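Long-range contacts in ricin B lectin (PDB 3VSF), which acts as an exo-beta-1,3-galactanase of glycoside hydrolase family 43, probably releasing galactose units from the ends of beta-1,3-galactan chains: residues S165-Q170 against H177-Y182; V132-W137 against A148-S153. All blocks are in the same frame, centred on the assembly; numbering follows the deposited sequence.

Contact 1 of 2, residues S165-Q170 against H177-Y182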
ATOM      1  N   SER A 165      27.253  10.287   9.131  1.00 73.08           N
ATOM      2  CA  SER A 165      26.137   9.768   9.910  1.00 70.80           C
ATOM      3  C   SER A 165      26.063  10.533  11.225  1.00 72.53           C
ATOM      4  O   SER A 165      27.091  10.912  11.786  1.00 77.43           O
ATOM      5  CB  SER A 165      26.310   8.271  10.166  1.00 72.26           C
ATOM      6  OG  SER A 165      27.514   8.004  10.861  1.00 73.70           O
ATOM      7  N   PHE A 166      24.851  10.766  11.714  1.00 72.99           N
ATOM      8  CA  PHE A 166      24.669  11.615  12.883  1.00 73.83           C
ATOM      9  C   PHE A 166      23.268  11.506  13.466  1.00 74.69           C
ATOM     10  O   PHE A 166      22.321  11.132  12.775  1.00 73.03           O
ATOM     11  CB  PHE A 166      24.931  13.073  12.504  1.00 75.10           C
ATOM     12  CG  PHE A 166      23.919  13.636  11.546  1.00 76.21           C
ATOM     13  CD1 PHE A 166      22.886  14.438  12.000  1.00 76.78           C
ATOM     14  CD2 PHE A 166      23.991  13.347  10.193  1.00 74.25           C
ATOM     15  CE1 PHE A 166      21.949  14.953  11.121  1.00 77.03           C
ATOM     16  CE2 PHE A 166      23.058  13.857   9.309  1.00 72.72           C
ATOM     17  CZ  PHE A 166      22.036  14.661   9.776  1.00 74.59           C
ATOM     18  N   ARG A 167      23.145  11.842  14.746  1.00 74.83           N
ATOM     19  CA  ARG A 167      21.843  11.969  15.383  1.00 76.25           C
ATOM     20  C   ARG A 167      21.413  13.429  15.312  1.00 77.18           C
ATOM     21  O   ARG A 167      22.096  14.306  15.841  1.00 79.80           O
ATOM     22  CB  ARG A 167      21.910  11.497  16.836  1.00 75.69           C
ATOM     23  CG  ARG A 167      22.275  10.028  16.984  1.00 75.85           C
ATOM     24  CD  ARG A 167      22.790   9.717  18.380  1.00 77.56           C
ATOM     25  NE  ARG A 167      21.740   9.766  19.393  1.00 75.74           N
ATOM     26  CZ  ARG A 167      21.120   8.695  19.877  1.00 71.70           C
ATOM     27  NH1 ARG A 167      21.441   7.484  19.438  1.00 68.63           N
ATOM     28  NH2 ARG A 167      20.182   8.832  20.803  1.00 71.15           N
ATOM     29  N   PRO A 168      20.283  13.694  14.643  1.00 75.66           N
ATOM     30  CA  PRO A 168      19.792  15.059  14.426  1.00 76.21           C
ATOM     31  C   PRO A 168      19.897  15.919  15.680  1.00 76.63           C
ATOM     32  O   PRO A 168      19.670  15.427  16.785  1.00 77.16           O
ATOM     33  CB  PRO A 168      18.324  14.837  14.063  1.00 75.87           C
ATOM     34  CG  PRO A 168      18.317  13.510  13.391  1.00 74.81           C
ATOM     35  CD  PRO A 168      19.361  12.684  14.095  1.00 75.00           C
ATOM     36  N   MET A 169      20.242  17.190  15.500  1.00 77.50           N
ATOM     37  CA  MET A 169      20.337  18.132  16.609  1.00 80.01           C
ATOM     38  C   MET A 169      21.390  17.691  17.626  1.00 81.28           C
ATOM     39  O   MET A 169      21.154  17.739  18.832  1.00 82.67           O
ATOM     40  CB  MET A 169      18.979  18.288  17.300  1.00 77.55           C
ATOM     41  CG  MET A 169      17.778  18.179  16.367  1.00 80.52           C
ATOM     42  SD  MET A 169      17.571  19.581  15.254  1.00 84.34           S
ATOM     43  CE  MET A 169      17.084  20.859  16.411  1.00 86.63           C
ATOM     44  N   GLN A 170      22.548  17.259  17.136  1.00 81.46           N
ATOM     45  CA  GLN A 170      23.630  16.814  18.010  1.00 84.53           C
ATOM     46  C   GLN A 170      24.286  17.982  18.738  1.00 86.46           C
ATOM     47  O   GLN A 170      24.654  17.869  19.908  1.00 81.98           O
ATOM     48  CB  GLN A 170      24.684  16.042  17.213  1.00 84.01           C
ATOM     49  CG  GLN A 170      24.649  14.539  17.426  1.00 84.47           C
ATOM     50  CD  GLN A 170      25.725  13.812  16.641  1.00 86.92           C
ATOM     51  OE1 GLN A 170      26.458  14.421  15.861  1.00 89.99           O
ATOM     52  NE2 GLN A 170      25.826  12.503  16.845  1.00 80.59           N
ATOM     53  N   HIS A 177      18.010   9.326  25.417  1.00 78.61           N
ATOM     54  CA  HIS A 177      18.282   7.969  25.888  1.00 76.94           C
ATOM     55  C   HIS A 177      19.772   7.633  25.938  1.00 81.76           C
ATOM     56  O   HIS A 177      20.227   6.691  25.288  1.00 81.26           O
ATOM     57  CB  HIS A 177      17.529   6.938  25.042  1.00 78.58           C
ATOM     58  CG  HIS A 177      16.052   6.926  25.284  1.00 77.32           C
ATOM     59  ND1 HIS A 177      15.458   6.116  26.226  1.00 75.02           N
ATOM     60  CD2 HIS A 177      15.050   7.633  24.710  1.00 76.56           C
ATOM     61  CE1 HIS A 177      14.153   6.320  26.221  1.00 78.82           C
ATOM     62  NE2 HIS A 177      13.879   7.236  25.309  1.00 78.84           N
ATOM     63  N   GLY A 178      20.524   8.408  26.714  1.00 79.10           N
ATOM     64  CA  GLY A 178      21.923   8.112  26.958  1.00 78.99           C
ATOM     65  C   GLY A 178      22.910   8.799  26.032  1.00 83.54           C
ATOM     66  O   GLY A 178      24.054   9.046  26.415  1.00 83.27           O
ATOM     67  N   LEU A 179      22.478   9.108  24.814  1.00 78.98           N
ATOM     68  CA  LEU A 179      23.373   9.707  23.828  1.00 77.89           C
ATOM     69  C   LEU A 179      22.926  11.104  23.406  1.00 79.30           C
ATOM     70  O   LEU A 179      21.751  11.451  23.529  1.00 80.51           O
ATOM     71  CB  LEU A 179      23.502   8.799  22.602  1.00 75.41           C
ATOM     72  CG  LEU A 179      24.136   7.426  22.839  1.00 77.68           C
ATOM     73  CD1 LEU A 179      24.168   6.618  21.551  1.00 76.32           C
ATOM     74  CD2 LEU A 179      25.536   7.570  23.420  1.00 75.55           C
ATOM     75  N   PRO A 180      23.873  11.917  22.913  1.00 80.95           N
ATOM     76  CA  PRO A 180      23.565  13.260  22.413  1.00 81.30           C
ATOM     77  C   PRO A 180      22.907  13.201  21.040  1.00 76.99           C
ATOM     78  O   PRO A 180      23.352  12.443  20.177  1.00 76.59           O
ATOM     79  CB  PRO A 180      24.945  13.912  22.308  1.00 78.51           C
ATOM     80  CG  PRO A 180      25.869  12.773  22.061  1.00 77.76           C
ATOM     81  CD  PRO A 180      25.316  11.624  22.858  1.00 80.37           C
ATOM     82  N   GLY A 181      21.859  13.994  20.846  1.00 78.25           N
ATOM     83  CA  GLY A 181      21.144  14.014  19.584  1.00 79.41           C
ATOM     84  C   GLY A 181      19.936  13.096  19.584  1.00 77.00           C
ATOM     85  O   GLY A 181      19.957  12.022  20.185  1.00 77.02           O
ATOM     86  N   TYR A 182      18.878  13.527  18.905  1.00 77.84           N
ATOM     87  CA  TYR A 182      17.655  12.741  18.799  1.00 71.70           C
ATOM     88  C   TYR A 182      17.913  11.406  18.110  1.00 71.80           C
ATOM     89  O   TYR A 182      18.657  11.336  17.132  1.00 72.93           O
ATOM     90  CB  TYR A 182      16.597  13.520  18.017  1.00 69.04           C
ATOM     91  CG  TYR A 182      16.062  14.736  18.735  1.00 68.24           C
ATOM     92  CD1 TYR A 182      15.755  14.689  20.088  1.00 69.78           C
ATOM     93  CD2 TYR A 182      15.864  15.932  18.061  1.00 69.76           C
ATOM     94  CE1 TYR A 182      15.264  15.799  20.748  1.00 71.48           C
ATOM     95  CE2 TYR A 182      15.373  17.048  18.711  1.00 71.61           C
ATOM     96  CZ  TYR A 182      15.076  16.976  20.056  1.00 72.72           C
ATOM     97  OH  TYR A 182      14.587  18.085  20.708  1.00 73.17           O
TER
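R167 reaches along the backbone of P180 and G181 where the chain leaves one blade of the five-bladed beta-propeller typical of family 43 and runs on to the next. Its CG stands beside the backbone N (chi1 -62°), and a bend at chi3 (71°) swings the guanidinium alongside the carbonyl of G181. NE donates to G181 O at 3.0 Å, from above the carbonyl plane, and NH2 adds a weak bond to the same oxygen. L179 crosses the arginine at about a right angle, laying its CB 3.6 Å above the centre of one guanidinium face. Arginine suits the place because its flat end can offer N-H groups at its edge while its face packs against leucine. G181 has backbone angles (phi 95°) that call for glycine, and R167 CB and Q170 CG crowd the side where a side chain would stand, Q170 CG lying 4.1 Å from G181 CA. The chain bends sharply at M169, whose CG meets the ring of Y182 at CD2 (3.4 Å); Y212 of strand 208-214, in the next blade, also touches both residues. Beside this apolar pair, Y182 N donates a backbone hydrogen bond to P168 O at 3.0 Å.

Contact 2 of 2, residues V132-W137 against A148-S153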
ATOM      1  N   VAL A 132      19.932  14.067  -3.353  1.00 75.42           N
ATOM      2  CA  VAL A 132      20.323  13.802  -1.974  1.00 73.71           C
ATOM      3  C   VAL A 132      19.679  12.516  -1.465  1.00 75.67           C
ATOM      4  O   VAL A 132      18.485  12.288  -1.662  1.00 78.46           O
ATOM      5  CB  VAL A 132      19.936  14.971  -1.047  1.00 74.56           C
ATOM      6  CG1 VAL A 132      20.357  14.678   0.385  1.00 73.85           C
ATOM      7  CG2 VAL A 132      20.566  16.265  -1.540  1.00 76.34           C
ATOM      8  N   MET A 133      20.477  11.676  -0.812  1.00 72.80           N
ATOM      9  CA  MET A 133      19.996  10.393  -0.311  1.00 71.22           C
ATOM     10  C   MET A 133      20.111  10.283   1.207  1.00 70.45           C
ATOM     11  O   MET A 133      21.175  10.522   1.778  1.00 73.52           O
ATOM     12  CB  MET A 133      20.756   9.242  -0.977  1.00 70.49           C
ATOM     13  CG  MET A 133      20.539   7.892  -0.316  1.00 68.18           C
ATOM     14  SD  MET A 133      21.406   6.557  -1.160  1.00 71.28           S
ATOM     15  CE  MET A 133      21.239   5.237   0.037  1.00 70.44           C
ATOM     16  N   TRP A 134      19.009   9.918   1.853  1.00 69.46           N
ATOM     17  CA  TRP A 134      18.990   9.716   3.297  1.00 67.96           C
ATOM     18  C   TRP A 134      18.750   8.248   3.630  1.00 67.85           C
ATOM     19  O   TRP A 134      18.323   7.474   2.773  1.00 69.26           O
ATOM     20  CB  TRP A 134      17.919  10.589   3.947  1.00 66.08           C
ATOM     21  CG  TRP A 134      18.242  12.048   3.901  1.00 68.55           C
ATOM     22  CD1 TRP A 134      18.126  12.879   2.826  1.00 68.10           C
ATOM     23  CD2 TRP A 134      18.735  12.851   4.979  1.00 70.07           C
ATOM     24  NE1 TRP A 134      18.518  14.152   3.169  1.00 72.45           N
ATOM     25  CE2 TRP A 134      18.896  14.161   4.486  1.00 71.40           C
ATOM     26  CE3 TRP A 134      19.056  12.590   6.315  1.00 68.79           C
ATOM     27  CZ2 TRP A 134      19.364  15.205   5.279  1.00 70.89           C
ATOM     28  CZ3 TRP A 134      19.520  13.629   7.102  1.00 70.16           C
ATOM     29  CH2 TRP A 134      19.669  14.920   6.582  1.00 71.39           C
ATOM     30  N   MET A 135      19.023   7.868   4.874  1.00 65.93           N
ATOM     31  CA  MET A 135      18.881   6.477   5.290  1.00 66.11           C
ATOM     32  C   MET A 135      19.010   6.314   6.802  1.00 67.64           C
ATOM     33  O   MET A 135      19.134   7.293   7.536  1.00 68.91           O
ATOM     34  CB  MET A 135      19.923   5.608   4.583  1.00 69.33           C
ATOM     35  CG  MET A 135      21.349   5.851   5.053  1.00 71.76           C
ATOM     36  SD  MET A 135      22.552   5.821   3.711  1.00 73.03           S
ATOM     37  CE  MET A 135      22.142   7.339   2.855  1.00 69.71           C
ATOM     38  N   HIS A 136      18.977   5.064   7.255  1.00 66.90           N
ATOM     39  CA  HIS A 136      19.118   4.745   8.670  1.00 67.41           C
ATOM     40  C   HIS A 136      20.404   3.956   8.891  1.00 73.17           C
ATOM     41  O   HIS A 136      20.642   2.949   8.224  1.00 74.19           O
ATOM     42  CB  HIS A 136      17.912   3.936   9.150  1.00 68.06           C
ATOM     43  CG  HIS A 136      18.005   3.498  10.579  1.00 70.45           C
ATOM     44  ND1 HIS A 136      17.318   2.407  11.068  1.00 68.85           N
ATOM     45  CD2 HIS A 136      18.699   4.004  11.625  1.00 72.29           C
ATOM     46  CE1 HIS A 136      17.588   2.258  12.353  1.00 70.71           C
ATOM     47  NE2 HIS A 136      18.423   3.215  12.716  1.00 71.97           N
ATOM     48  N   TRP A 137      21.231   4.415   9.826  1.00 72.00           N
ATOM     49  CA  TRP A 137      22.528   3.788  10.065  1.00 69.33           C
ATOM     50  C   TRP A 137      22.614   3.136  11.442  1.00 69.35           C
ATOM     51  O   TRP A 137      22.136   3.688  12.433  1.00 69.15           O
ATOM     52  CB  TRP A 137      23.653   4.815   9.901  1.00 72.43           C
ATOM     53  CG  TRP A 137      25.026   4.210   9.893  1.00 74.39           C
ATOM     54  CD1 TRP A 137      25.731   3.794   8.801  1.00 74.88           C
ATOM     55  CD2 TRP A 137      25.860   3.956  11.029  1.00 71.25           C
ATOM     56  NE1 TRP A 137      26.952   3.295   9.187  1.00 73.15           N
ATOM     57  CE2 TRP A 137      27.056   3.384  10.550  1.00 72.82           C
ATOM     58  CE3 TRP A 137      25.713   4.153  12.405  1.00 73.63           C
ATOM     59  CZ2 TRP A 137      28.096   3.010  11.398  1.00 74.06           C
ATOM     60  CZ3 TRP A 137      26.748   3.781  13.245  1.00 75.42           C
ATOM     61  CH2 TRP A 137      27.923   3.216  12.737  1.00 74.59           C
ATOM     62  N   ALA A 148      20.905   9.046  11.509  1.00 69.11           N
ATOM     63  CA  ALA A 148      20.618   9.147  10.086  1.00 66.94           C
ATOM     64  C   ALA A 148      21.917   9.287   9.305  1.00 71.09           C
ATOM     65  O   ALA A 148      22.940   9.695   9.855  1.00 71.97           O
ATOM     66  CB  ALA A 148      19.706  10.331   9.813  1.00 64.41           C
ATOM     67  N   ALA A 149      21.877   8.941   8.023  1.00 70.04           N
ATOM     68  CA  ALA A 149      23.046   9.065   7.162  1.00 68.73           C
ATOM     69  C   ALA A 149      22.671   9.781   5.871  1.00 70.79           C
ATOM     70  O   ALA A 149      21.522   9.727   5.434  1.00 71.74           O
ATOM     71  CB  ALA A 149      23.638   7.699   6.866  1.00 69.41           C
ATOM     72  N   VAL A 150      23.642  10.457   5.265  1.00 71.43           N
ATOM     73  CA  VAL A 150      23.380  11.250   4.071  1.00 71.38           C
ATOM     74  C   VAL A 150      24.394  10.978   2.963  1.00 71.52           C
ATOM     75  O   VAL A 150      25.550  10.651   3.228  1.00 73.93           O
ATOM     76  CB  VAL A 150      23.381  12.758   4.391  1.00 75.66           C
ATOM     77  CG1 VAL A 150      22.881  13.556   3.197  1.00 75.59           C
ATOM     78  CG2 VAL A 150      22.526  13.042   5.615  1.00 72.52           C
ATOM     79  N   ALA A 151      23.944  11.116   1.720  1.00 69.51           N
ATOM     80  CA  ALA A 151      24.806  10.986   0.553  1.00 71.52           C
ATOM     81  C   ALA A 151      24.208  11.802  -0.584  1.00 73.41           C
ATOM     82  O   ALA A 151      23.116  12.352  -0.446  1.00 75.19           O
ATOM     83  CB  ALA A 151      24.941   9.529   0.151  1.00 73.23           C
ATOM     84  N   TYR A 152      24.918  11.891  -1.704  1.00 75.89           N
ATOM     85  CA  TYR A 152      24.407  12.633  -2.852  1.00 76.90           C
ATOM     86  C   TYR A 152      25.187  12.356  -4.133  1.00 78.82           C
ATOM     87  O   TYR A 152      26.294  11.818  -4.100  1.00 79.57           O
ATOM     88  CB  TYR A 152      24.381  14.137  -2.561  1.00 78.65           C
ATOM     89  CG  TYR A 152      25.746  14.779  -2.488  1.00 82.05           C
ATOM     90  CD1 TYR A 152      26.225  15.558  -3.533  1.00 86.01           C
ATOM     91  CD2 TYR A 152      26.557  14.609  -1.374  1.00 83.64           C
ATOM     92  CE1 TYR A 152      27.473  16.150  -3.471  1.00 88.06           C
ATOM     93  CE2 TYR A 152      27.807  15.195  -1.303  1.00 86.68           C
ATOM     94  CZ  TYR A 152      28.259  15.964  -2.354  1.00 87.90           C
ATOM     95  OH  TYR A 152      29.503  16.548  -2.285  1.00 91.36           O
ATOM     96  N   SER A 153      24.591  12.730  -5.261  1.00 77.35           N
ATOM     97  CA  SER A 153      25.201  12.525  -6.567  1.00 78.20           C
ATOM     98  C   SER A 153      24.626  13.509  -7.578  1.00 82.45           C
ATOM     99  O   SER A 153      23.498  13.979  -7.425  1.00 82.49           O
ATOM    100  CB  SER A 153      24.969  11.090  -7.044  1.00 78.60           C
ATOM    101  OG  SER A 153      25.479  10.894  -8.350  1.00 81.66           O
TER
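W134 and V150 face each other as a non-hydrogen-bonded pair in an antiparallel hairpin, the two central strands of a four-stranded propeller blade. They lie side by side and point the same way. W134 CG sits beside its backbone N (chi1 -69°), which brings the indole over toward the partner strand, and V150 CG2 makes a CH-pi contact with the face of the six-membered ring, 3.4 Å from its centroid. A148 CB meets the edge of the same ring. V150 turns its other methyl, CG1, to V132 CG1 (3.9 Å), two beta-branched valines meeting methyl to methyl.

On the opposite face, M135 and A149 form a hydrogen-bonded pair. M135 CG stands between the backbone N and the carbonyl carbon (chi1 70°), and further bends fold the thioether over A149, with CG 3.5 Å from A149 CB. The small alanine lets the flexible methionine lie down on it. M133, extended, leads away from A151; both methionines reach L104 of the preceding blade. Backbone bonds join the hydrogen-bonded pairs M133–A151 and M135–A149, among them M133 N to A151 O at 2.7 Å and A149 N to M135 O at 3.2 Å.

The one polar side-chain atom of W134, NE1, bonds to Y218 O. With main-chain groups of M133, M135, A149 and A151 bonded across the hairpin and apolar side chains meeting on both faces, the contact suits the buried interior of the propeller.

How the contacts relate
Both contacts belong to the same catalytic-domain propeller, with centres about 16 Å apart, and they follow one another in the chain. Contact 2 is buried, whereas contact 1 is only partly so, with P180 exposed. Their difference in chemistry follows: regular main-chain pairing and apolar faces hold the inside of the blade, while the turn beyond it relies on an arginine gripping a carbonyl and on a glycine and a positive-phi M169 at the bends. They meet at strand 161-166, the outer neighbour of 147-153. F166 O probably accepts a hydrogen bond from A148 N (2.8 Å), and the F166 ring packs against W134 and V150, tying the start of contact 1 to the core of contact 2.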